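Local coordinates for protein putative oxidoreductase (Salmonella enterica subsp. enterica serovar Typhimurium, PDB 3NX4) that binds NADP and probably works as an NADPH-dependent acryloyl-CoA reductase of the medium-chain dehydrogenase/reductase family, at residues A[1-6]-A[58-63]; A[37-42]-A[96-101]; A[295-300]-A[318-323]. One frame throughout, in Å; residues are numbered along the deposited sequence.

Contact 1: A[1-6]-A[58-63]; sequences MQALIL and PMIPGI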
loop_
_atom_site.group_PDB
_atom_site.type_symbol
_atom_site.label_atom_id
_atom_site.label_comp_id
_atom_site.label_asym_id
_atom_site.label_seq_id
_atom_site.Cartn_x
_atom_site.Cartn_y
_atom_site.Cartn_z
HETATM N N MSE A 1 -44.955 11.309 0.099
HETATM C CA MSE A 1 -43.840 10.680 -0.617
HETATM C C MSE A 1 -43.672 9.196 -0.277
HETATM O O MSE A 1 -44.110 8.733 0.776
HETATM C CB MSE A 1 -42.529 11.428 -0.351
HETATM C CG MSE A 1 -42.184 11.582 1.128
HETATM SE SE MSE A 1 -40.327 12.107 1.458
HETATM C CE MSE A 1 -39.419 10.554 0.685
ATOM N N GLN A 2 -43.143 8.426 -1.225
ATOM C CA GLN A 2 -42.780 7.035 -0.996
ATOM C C GLN A 2 -41.383 6.746 -0.679
ATOM O O GLN A 2 -40.574 7.283 -1.427
ATOM C CB GLN A 2 -43.189 6.275 -2.257
ATOM C CG GLN A 2 -43.474 4.806 -2.038
ATOM C CD GLN A 2 -43.772 4.063 -3.333
ATOM O OE1 GLN A 2 -44.208 2.912 -3.317
ATOM N NE2 GLN A 2 -43.529 4.719 -4.464
ATOM N N ALA A 3 -41.022 5.925 0.291
ATOM C CA ALA A 3 -39.637 5.568 0.509
ATOM C C ALA A 3 -39.468 4.145 1.030
ATOM O O ALA A 3 -40.365 3.602 1.660
ATOM C CB ALA A 3 -39.003 6.543 1.465
ATOM N N LEU A 4 -38.306 3.553 0.788
ATOM C CA LEU A 4 -38.015 2.242 1.329
ATOM C C LEU A 4 -37.546 2.472 2.751
ATOM O O LEU A 4 -36.629 3.242 2.987
ATOM C CB LEU A 4 -36.945 1.530 0.505
ATOM C CG LEU A 4 -36.201 0.348 1.122
ATOM C CD1 LEU A 4 -37.141 -0.677 1.687
ATOM C CD2 LEU A 4 -35.267 -0.289 0.116
ATOM N N ILE A 5 -38.182 1.803 3.698
ATOM C CA ILE A 5 -37.891 2.011 5.104
ATOM C C ILE A 5 -37.363 0.785 5.808
ATOM O O ILE A 5 -37.888 -0.298 5.639
ATOM C CB ILE A 5 -39.141 2.482 5.858
ATOM C CG1 ILE A 5 -39.565 3.862 5.365
ATOM C CG2 ILE A 5 -38.878 2.501 7.342
ATOM C CD1 ILE A 5 -38.718 4.976 5.886
ATOM N N LEU A 6 -36.320 0.972 6.604
ATOM C CA LEU A 6 -35.730 -0.112 7.364
ATOM C C LEU A 6 -36.022 0.053 8.840
ATOM O O LEU A 6 -35.767 1.100 9.413
ATOM C CB LEU A 6 -34.215 -0.159 7.174
ATOM C CG LEU A 6 -33.670 -0.324 5.759
ATOM C CD1 LEU A 6 -32.169 -0.470 5.804
ATOM C CD2 LEU A 6 -34.297 -1.499 5.075
ATOM N N PRO A 58 -35.541 4.235 12.740
ATOM C CA PRO A 58 -35.692 3.787 11.359
ATOM C C PRO A 58 -34.771 4.519 10.388
ATOM O O PRO A 58 -34.388 5.656 10.624
ATOM C CB PRO A 58 -37.143 4.127 11.059
ATOM C CG PRO A 58 -37.398 5.325 11.868
ATOM C CD PRO A 58 -36.591 5.189 13.120
HETATM N N MSE A 59 -34.416 3.850 9.301
HETATM C CA MSE A 59 -33.507 4.415 8.321
HETATM C C MSE A 59 -33.965 4.265 6.882
HETATM O O MSE A 59 -34.462 3.229 6.494
HETATM C CB MSE A 59 -32.138 3.753 8.483
HETATM C CG MSE A 59 -31.161 4.039 7.367
HETATM SE SE MSE A 59 -30.464 5.819 7.478
HETATM C CE MSE A 59 -29.730 5.693 9.244
ATOM N N ILE A 60 -33.762 5.300 6.082
ATOM C CA ILE A 60 -34.017 5.206 4.661
ATOM C C ILE A 60 -32.634 4.927 4.089
ATOM O O ILE A 60 -31.746 5.754 4.202
ATOM C CB ILE A 60 -34.519 6.513 4.081
ATOM C CG1 ILE A 60 -35.889 6.860 4.649
ATOM C CG2 ILE A 60 -34.612 6.422 2.585
ATOM C CD1 ILE A 60 -36.608 7.883 3.833
ATOM N N PRO A 61 -32.450 3.762 3.487
ATOM C CA PRO A 61 -31.132 3.388 2.976
ATOM C C PRO A 61 -30.908 3.968 1.585
ATOM O O PRO A 61 -31.779 4.669 1.054
ATOM C CB PRO A 61 -31.220 1.867 2.907
ATOM C CG PRO A 61 -32.654 1.619 2.549
ATOM C CD PRO A 61 -33.442 2.686 3.296
ATOM N N GLY A 62 -29.748 3.673 1.007
ATOM C CA GLY A 62 -29.409 4.146 -0.320
ATOM C C GLY A 62 -28.307 5.188 -0.247
ATOM O O GLY A 62 -28.555 6.344 0.109
ATOM N N ILE A 63 -27.089 4.780 -0.591
ATOM C CA ILE A 63 -25.937 5.660 -0.478
ATOM C C ILE A 63 -25.779 6.542 -1.715
ATOM O O ILE A 63 -24.926 7.427 -1.747
ATOM C CB ILE A 63 -24.632 4.859 -0.215
ATOM C CG1 ILE A 63 -24.296 3.953 -1.404
ATOM C CG2 ILE A 63 -24.765 4.028 1.061
ATOM C CD1 ILE A 63 -23.083 3.043 -1.156
#
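Four side chains of 1-6, Ala-3, Leu-4, Ile-5 and Leu-6, meet Ile-60 and Pro-61, while the backbones join at a single antiparallel bridge. Leu-6 and Met-59 form its hydrogen-bonded pair: Leu-6 N donates to Met-59 O at 2.9 Å and Met-59 N returns a bond to Leu-6 O at 3.1 Å, both donors lying in the carbonyl plane. The segments then diverge, their directions 114° apart, so side chains carry the rest. In Ile-5, CG1 is anti to the carbonyl carbon and chi2 of -76° folds CD1 back, so the tip approaches Ile-60 although CB points away; CD1 lies 3.6 Å from Ile-60 CG1. Ile-60 shares that first torsion but extends its second (-163°), carrying its CD1 to Ala-3 CB at 3.6 Å. Two leucines with different first torsions meet Pro-61. Leu-6, its CG anti to the carbonyl carbon, crosses the ring obliquely, CD1 3.8 Å from Pro-61 CB, whereas Leu-4, its CG anti to the backbone N, crosses it at about a right angle, CG 4.0 Å from Pro-61 CG. Pro-61 CD sits 3.2 Å from Leu-4 O, a buried carbonyl without a polar partner in the model. Helix 41-48 adds Ile-47 against Leu-4 and Pro-61. The arrangement is an isolated beta bridge with an apolar core, joining the N-terminal hairpin of strands 2-8 and 13-19 to the loop before strand 64-72 in the GroES-like domain.

Contact 2: A[37-42]-A[96-101]; sequences SSLNYK and GGLAER. With NAP (NADP nicotinamide-adenine-dinucleotide phosphate), chain C.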
loop_
_atom_site.group_PDB
_atom_site.type_symbol
_atom_site.label_atom_id
_atom_site.label_comp_id
_atom_site.label_asym_id
_atom_site.label_seq_id
_atom_site.Cartn_x
_atom_site.Cartn_y
_atom_site.Cartn_z
ATOM N N SER A 37 -31.888 5.890 -8.195
ATOM C CA SER A 37 -30.932 5.469 -7.182
ATOM C C SER A 37 -30.272 4.177 -7.678
ATOM O O SER A 37 -30.406 3.823 -8.850
ATOM C CB SER A 37 -31.606 5.269 -5.821
ATOM O OG SER A 37 -30.644 4.998 -4.807
ATOM N N SER A 38 -29.554 3.484 -6.800
ATOM C CA SER A 38 -28.972 2.200 -7.163
ATOM C C SER A 38 -28.807 1.320 -5.935
ATOM O O SER A 38 -29.032 1.763 -4.813
ATOM C CB SER A 38 -27.624 2.387 -7.882
ATOM O OG SER A 38 -26.542 2.495 -6.974
ATOM N N LEU A 39 -28.454 0.060 -6.150
ATOM C CA LEU A 39 -28.140 -0.823 -5.042
ATOM C C LEU A 39 -26.680 -1.224 -5.123
ATOM O O LEU A 39 -26.257 -1.852 -6.095
ATOM C CB LEU A 39 -28.997 -2.085 -5.083
ATOM C CG LEU A 39 -30.498 -1.882 -4.913
ATOM C CD1 LEU A 39 -31.221 -3.240 -4.924
ATOM C CD2 LEU A 39 -30.778 -1.120 -3.630
ATOM N N ASN A 40 -25.923 -0.861 -4.094
ATOM C CA ASN A 40 -24.541 -1.294 -3.953
ATOM C C ASN A 40 -24.462 -2.415 -2.935
ATOM O O ASN A 40 -25.419 -2.678 -2.214
ATOM C CB ASN A 40 -23.670 -0.126 -3.478
ATOM C CG ASN A 40 -23.652 1.018 -4.463
ATOM O OD1 ASN A 40 -22.824 1.040 -5.377
ATOM N ND2 ASN A 40 -24.573 1.980 -4.292
ATOM N N TYR A 41 -23.309 -3.068 -2.868
ATOM C CA TYR A 41 -23.097 -4.104 -1.871
ATOM C C TYR A 41 -23.428 -3.563 -0.482
ATOM O O TYR A 41 -24.082 -4.234 0.318
ATOM C CB TYR A 41 -21.650 -4.616 -1.928
ATOM C CG TYR A 41 -21.404 -5.848 -1.090
ATOM C CD1 TYR A 41 -20.806 -5.754 0.163
ATOM C CD2 TYR A 41 -21.790 -7.107 -1.542
ATOM C CE1 TYR A 41 -20.586 -6.878 0.935
ATOM C CE2 TYR A 41 -21.572 -8.239 -0.774
ATOM C CZ TYR A 41 -20.974 -8.119 0.464
ATOM O OH TYR A 41 -20.761 -9.243 1.230
ATOM N N LYS A 42 -22.990 -2.340 -0.194
ATOM C CA LYS A 42 -23.242 -1.772 1.123
ATOM C C LYS A 42 -24.744 -1.576 1.371
ATOM O O LYS A 42 -25.225 -1.817 2.476
ATOM C CB LYS A 42 -22.468 -0.462 1.334
ATOM C CG LYS A 42 -22.300 -0.114 2.812
ATOM C CD LYS A 42 -21.950 1.347 3.048
ATOM C CE LYS A 42 -20.609 1.705 2.466
ATOM N NZ LYS A 42 -20.189 3.077 2.886
ATOM N N GLY A 96 -31.429 8.398 3.113
ATOM C CA GLY A 96 -30.763 8.346 1.828
ATOM C C GLY A 96 -31.602 8.315 0.567
ATOM O O GLY A 96 -32.707 8.859 0.504
ATOM N N GLY A 97 -31.058 7.647 -0.446
ATOM C CA GLY A 97 -31.499 7.837 -1.811
ATOM C C GLY A 97 -32.622 6.950 -2.288
ATOM O O GLY A 97 -33.191 7.193 -3.356
ATOM N N LEU A 98 -32.943 5.918 -1.516
ATOM C CA LEU A 98 -34.003 5.002 -1.931
ATOM C C LEU A 98 -35.356 5.539 -1.481
ATOM O O LEU A 98 -36.065 4.923 -0.684
ATOM C CB LEU A 98 -33.725 3.567 -1.449
ATOM C CG LEU A 98 -32.544 2.929 -2.198
ATOM C CD1 LEU A 98 -31.927 1.746 -1.451
ATOM C CD2 LEU A 98 -32.948 2.527 -3.614
ATOM N N ALA A 99 -35.690 6.712 -2.011
ATOM C CA ALA A 99 -36.916 7.420 -1.661
ATOM C C ALA A 99 -37.216 8.466 -2.726
ATOM O O ALA A 99 -36.353 8.807 -3.539
ATOM C CB ALA A 99 -36.781 8.079 -0.297
ATOM N N GLU A 100 -38.433 8.992 -2.710
ATOM C CA GLU A 100 -38.834 9.960 -3.720
ATOM C C GLU A 100 -38.208 11.328 -3.505
ATOM O O GLU A 100 -38.065 12.098 -4.451
ATOM C CB GLU A 100 -40.359 10.053 -3.806
ATOM C CG GLU A 100 -40.982 8.779 -4.365
ATOM C CD GLU A 100 -42.477 8.906 -4.582
ATOM O OE1 GLU A 100 -43.102 9.747 -3.904
ATOM O OE2 GLU A 100 -43.020 8.169 -5.434
ATOM N N ARG A 101 -37.823 11.615 -2.266
ATOM C CA ARG A 101 -37.172 12.885 -1.931
ATOM C C ARG A 101 -36.041 12.663 -0.945
ATOM O O ARG A 101 -36.084 11.735 -0.138
ATOM C CB ARG A 101 -38.171 13.866 -1.302
ATOM C CG ARG A 101 -39.560 13.822 -1.895
ATOM C CD ARG A 101 -39.813 15.004 -2.799
ATOM N NE ARG A 101 -41.224 15.114 -3.157
ATOM C CZ ARG A 101 -41.747 14.679 -4.300
ATOM N NH1 ARG A 101 -40.976 14.099 -5.212
ATOM N NH2 ARG A 101 -43.046 14.830 -4.532
HETATM P PA NAP C . -20.861 -6.852 -5.869
HETATM O O1A NAP C . -21.558 -6.307 -7.046
HETATM O O2A NAP C . -21.612 -7.760 -4.990
HETATM O O5B NAP C . -19.474 -7.513 -6.311
HETATM C C5B NAP C . -18.807 -8.353 -5.411
HETATM C C4B NAP C . -18.252 -9.488 -6.260
HETATM O O4B NAP C . -17.388 -10.258 -5.470
HETATM C C3B NAP C . -19.347 -10.432 -6.761
HETATM O O3B NAP C . -19.797 -10.040 -8.043
HETATM C C2B NAP C . -18.632 -11.768 -6.831
HETATM O O2B NAP C . -18.016 -11.845 -8.094
HETATM C C1B NAP C . -17.531 -11.635 -5.793
HETATM N N9A NAP C . -17.860 -12.344 -4.547
HETATM C C8A NAP C . -19.047 -12.312 -3.856
HETATM N N7A NAP C . -18.906 -13.085 -2.751
HETATM C C5A NAP C . -17.655 -13.588 -2.724
HETATM C C6A NAP C . -16.994 -14.427 -1.837
HETATM N N6A NAP C . -17.602 -14.898 -0.756
HETATM N N1A NAP C . -15.688 -14.769 -2.086
HETATM C C2A NAP C . -15.043 -14.290 -3.207
HETATM N N3A NAP C . -15.704 -13.463 -4.091
HETATM C C4A NAP C . -16.988 -13.124 -3.850
HETATM O O3 NAP C . -20.356 -5.631 -4.937
HETATM P PN NAP C . -19.884 -4.157 -5.351
HETATM O O1N NAP C . -20.989 -3.190 -5.161
HETATM O O2N NAP C . -19.241 -4.274 -6.680
HETATM O O5D NAP C . -18.770 -3.936 -4.208
HETATM C C5D NAP C . -17.643 -4.779 -4.194
HETATM C C4D NAP C . -16.930 -4.655 -2.857
HETATM O O4D NAP C . -16.422 -3.347 -2.749
HETATM C C3D NAP C . -17.885 -4.842 -1.690
HETATM O O3D NAP C . -17.208 -5.507 -0.645
HETATM C C2D NAP C . -18.221 -3.433 -1.259
HETATM O O2D NAP C . -18.502 -3.366 0.117
HETATM C C1D NAP C . -16.918 -2.729 -1.582
HETATM N N1N NAP C . -17.056 -1.288 -1.826
HETATM C C2N NAP C . -16.391 -0.433 -0.995
HETATM C C3N NAP C . -16.454 0.945 -1.179
HETATM C C7N NAP C . -15.331 1.762 -0.601
HETATM O O7N NAP C . -15.573 3.067 -0.142
HETATM N N7N NAP C . -14.122 1.216 -0.537
HETATM C C4N NAP C . -17.212 1.451 -2.235
HETATM C C5N NAP C . -17.887 0.564 -3.085
HETATM C C6N NAP C . -17.791 -0.810 -2.874
HETATM P P2B NAP C . -17.884 -13.265 -8.867
HETATM O O1X NAP C . -17.518 -12.954 -10.292
HETATM O O2X NAP C . -16.794 -14.090 -8.226
HETATM O O3X NAP C . -19.213 -13.966 -8.783
#
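Leu-98 and Ser-37 bury the most surface here, 58 and 51 Å², with Leu-39 next at 26 Å². No hydrogen bond crosses between the segments, so shape and apolar contact join them. Leu-98 is the centre of an inverse gamma turn, closed by a weak bond from Ala-99 N to Gly-97 O at 2.9 Å. Its CG stands anti to the carbonyl carbon (chi1 -70°), bringing the two methyls to different partners. CD2 lies 3.6 Å from Ser-37 OG, and CD1 is 3.8 Å from Leu-39 CD2, the two leucines crossing at about a right angle. Ser-37 holds OG anti to its own backbone N (chi1 -174°); the hydroxyl is hydrogen-bonded to Asp-64 O, while CB rests 3.5 Å from Gly-97 O. Beyond Leu-39 the chain enters helix 41-48, with Asn-40 at the N-cap position. At the helix start Tyr-41 N donates to NADP O1N at 3.3 Å with an angle of 158° at the hydrogen, and Tyr-41 CD1 lies 3.3 Å from ribose O2D. The helix N-terminus would probably favour the phosphate's negative charge. Thus an inverse gamma turn packs on strand 30-39 of the GroES-like domain, the strand that leads directly into the NADP-binding site.

Contact 3: A[295-300]-A[318-323]; sequences ATEITL and RTLVKI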
loop_
_atom_site.group_PDB
_atom_site.type_symbol
_atom_site.label_atom_id
_atom_site.label_comp_id
_atom_site.label_asym_id
_atom_site.label_seq_id
_atom_site.Cartn_x
_atom_site.Cartn_y
_atom_site.Cartn_z
ATOM N N ALA A 295 -26.332 -2.628 -16.690
ATOM C CA ALA A 295 -27.456 -2.216 -15.865
ATOM C C ALA A 295 -28.643 -3.182 -15.880
ATOM O O ALA A 295 -29.022 -3.710 -16.923
ATOM C CB ALA A 295 -27.914 -0.826 -16.268
ATOM N N THR A 296 -29.223 -3.397 -14.708
ATOM C CA THR A 296 -30.552 -3.973 -14.606
ATOM C C THR A 296 -31.431 -2.981 -13.861
ATOM O O THR A 296 -31.136 -2.620 -12.718
ATOM C CB THR A 296 -30.542 -5.311 -13.860
ATOM O OG1 THR A 296 -29.695 -6.224 -14.553
ATOM C CG2 THR A 296 -31.945 -5.892 -13.790
ATOM N N GLU A 297 -32.501 -2.526 -14.513
ATOM C CA GLU A 297 -33.375 -1.516 -13.920
ATOM C C GLU A 297 -34.525 -2.151 -13.151
ATOM O O GLU A 297 -35.244 -2.982 -13.684
ATOM C CB GLU A 297 -33.938 -0.583 -14.996
ATOM C CG GLU A 297 -34.863 0.497 -14.440
ATOM C CD GLU A 297 -35.432 1.385 -15.526
ATOM O OE1 GLU A 297 -34.655 1.837 -16.399
ATOM O OE2 GLU A 297 -36.654 1.628 -15.509
ATOM N N ILE A 298 -34.695 -1.759 -11.895
ATOM C CA ILE A 298 -35.776 -2.291 -11.075
ATOM C C ILE A 298 -36.550 -1.133 -10.477
ATOM O O ILE A 298 -36.148 0.024 -10.607
ATOM C CB ILE A 298 -35.237 -3.159 -9.928
ATOM C CG1 ILE A 298 -34.477 -2.291 -8.913
ATOM C CG2 ILE A 298 -34.325 -4.248 -10.480
ATOM C CD1 ILE A 298 -34.051 -3.051 -7.673
ATOM N N THR A 299 -37.662 -1.439 -9.822
ATOM C CA THR A 299 -38.417 -0.413 -9.121
ATOM C C THR A 299 -38.082 -0.467 -7.640
ATOM O O THR A 299 -37.435 -1.402 -7.177
ATOM C CB THR A 299 -39.923 -0.609 -9.284
ATOM O OG1 THR A 299 -40.304 -1.821 -8.625
ATOM C CG2 THR A 299 -40.281 -0.700 -10.761
ATOM N N LEU A 300 -38.539 0.531 -6.896
ATOM C CA LEU A 300 -38.215 0.624 -5.481
ATOM C C LEU A 300 -38.728 -0.607 -4.736
ATOM O O LEU A 300 -38.066 -1.123 -3.837
ATOM C CB LEU A 300 -38.806 1.901 -4.883
ATOM C CG LEU A 300 -38.353 2.313 -3.481
ATOM C CD1 LEU A 300 -36.856 2.503 -3.424
ATOM C CD2 LEU A 300 -39.069 3.589 -3.028
ATOM N N ARG A 318 -24.656 -3.917 -12.534
ATOM C CA ARG A 318 -25.126 -2.864 -11.640
ATOM C C ARG A 318 -26.653 -2.858 -11.519
ATOM O O ARG A 318 -27.363 -3.032 -12.509
ATOM C CB ARG A 318 -24.638 -1.517 -12.162
ATOM C CG ARG A 318 -23.116 -1.329 -12.039
ATOM C CD ARG A 318 -22.729 -0.906 -10.631
ATOM N NE ARG A 318 -23.423 0.335 -10.264
ATOM C CZ ARG A 318 -24.113 0.505 -9.143
ATOM N NH1 ARG A 318 -24.176 -0.469 -8.248
ATOM N NH2 ARG A 318 -24.727 1.657 -8.909
ATOM N N THR A 319 -27.154 -2.668 -10.304
ATOM C CA THR A 319 -28.595 -2.616 -10.087
ATOM C C THR A 319 -29.051 -1.168 -9.995
ATOM O O THR A 319 -28.680 -0.448 -9.066
ATOM C CB THR A 319 -29.013 -3.366 -8.807
ATOM O OG1 THR A 319 -28.635 -4.742 -8.913
ATOM C CG2 THR A 319 -30.525 -3.284 -8.603
ATOM N N LEU A 320 -29.853 -0.759 -10.972
ATOM C CA LEU A 320 -30.345 0.605 -11.094
ATOM C C LEU A 320 -31.788 0.677 -10.599
ATOM O O LEU A 320 -32.626 -0.148 -10.974
ATOM C CB LEU A 320 -30.275 1.052 -12.558
ATOM C CG LEU A 320 -30.977 2.372 -12.911
ATOM C CD1 LEU A 320 -30.195 3.575 -12.350
ATOM C CD2 LEU A 320 -31.170 2.498 -14.418
ATOM N N VAL A 321 -32.079 1.658 -9.755
ATOM C CA VAL A 321 -33.410 1.778 -9.183
ATOM C C VAL A 321 -34.138 3.005 -9.725
ATOM O O VAL A 321 -33.712 4.125 -9.524
ATOM C CB VAL A 321 -33.366 1.799 -7.644
ATOM C CG1 VAL A 321 -34.773 1.873 -7.078
ATOM C CG2 VAL A 321 -32.637 0.550 -7.126
ATOM N N LYS A 322 -35.230 2.772 -10.446
ATOM C CA LYS A 322 -36.024 3.870 -10.964
ATOM C C LYS A 322 -36.949 4.333 -9.845
ATOM O O LYS A 322 -37.762 3.552 -9.344
ATOM C CB LYS A 322 -36.841 3.425 -12.184
ATOM C CG LYS A 322 -37.662 4.555 -12.818
ATOM C CD LYS A 322 -38.386 4.063 -14.063
ATOM C CE LYS A 322 -39.168 5.177 -14.741
ATOM N NZ LYS A 322 -38.297 6.320 -15.135
ATOM N N ILE A 323 -36.808 5.590 -9.446
ATOM C CA ILE A 323 -37.569 6.132 -8.334
ATOM C C ILE A 323 -38.709 6.984 -8.872
ATOM O O ILE A 323 -39.835 6.900 -8.387
ATOM C CB ILE A 323 -36.689 6.980 -7.410
ATOM C CG1 ILE A 323 -35.609 6.115 -6.744
ATOM C CG2 ILE A 323 -37.544 7.680 -6.358
ATOM C CD1 ILE A 323 -36.155 5.143 -5.716
HETATM O O HOH W 1 -27.329 -5.927 -13.434
HETATM O O HOH W 2 -39.861 2.621 -7.868
#
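Four backbone hydrogen bonds hold strands 295-299 and 318-322 together in parallel register. Thr-296 uses both its backbone polar atoms: its N donates to Arg-318 O at 2.9 Å, nearly along the C=O axis, and its O accepts from Leu-320 N at 2.9 Å, with that donor 30° above the carbonyl plane. Ile-298 repeats the pattern, N to Leu-320 O at 2.8 Å and O from Lys-322 N at 2.9 Å, again nearly along the C=O axes. At one end a water bridges Thr-296 OG1 and Arg-318 O. At the other, where the strands part, a second water accepts from Leu-300 N and donates to Lys-322 O. On the face with Glu-297, Leu-320 and Lys-322, the glutamate is extended, with CG anti to the backbone N, and lies side by side with the lysine, pointing the same way. Glu-297 OE2 meets Lys-322 CD at 3.3 Å, but Glu-297 OE2 is 5.0 Å from Lys-322 NZ, so the opposite charges are near without contact; OE1 instead forms a salt bridge with Arg-119. On the other face Ile-298 holds CG1 in the crowded position between N and carbonyl carbon (chi1 68°). This sets CD1 3.7 Å from Thr-319 CG2 and CG1 near Val-321 CG2. Past the strands, Leu-300 CD1 meets Ile-323 CD1 at 3.6 Å. The two strands and helix 303-311 form a beta-alpha-beta unit, whose Phe-306 packs on Ile-298 and Thr-319. Helix 118-140 lies against the opposite face through contacts with Ala-295 and Leu-320, and its Ile-123 O receives Arg-318 NE, while strand 30-39 pairs antiparallel with 318-322 along its other edge.

In the fold
Contact 2 is buried throughout, and contact 1 is buried except at Pro-58, whereas contact 3 is only partly so, with Thr-296, Glu-297 and Thr-299 exposed. Their chemistry follows: contact 3 is a regular strand pair with charged and hydrated margins, contact 1 has one bridge amid apolar side chains, and contact 2 lacks any bond between its segments. Hydrogen bonds also run between the contacts. Loop 96-101 donates two probable ones to 58-63, Gly-96 N to Ile-60 O and Gly-97 N to Gly-62 O. Strands 30-39 and 318-322 are sheet neighbours, linking contacts 2 and 3, where Ser-38 OG is also hydrogen-bonded to Arg-318 NH2. Contacts 1 and 3, with centres about 15 Å apart, touch through Leu-300.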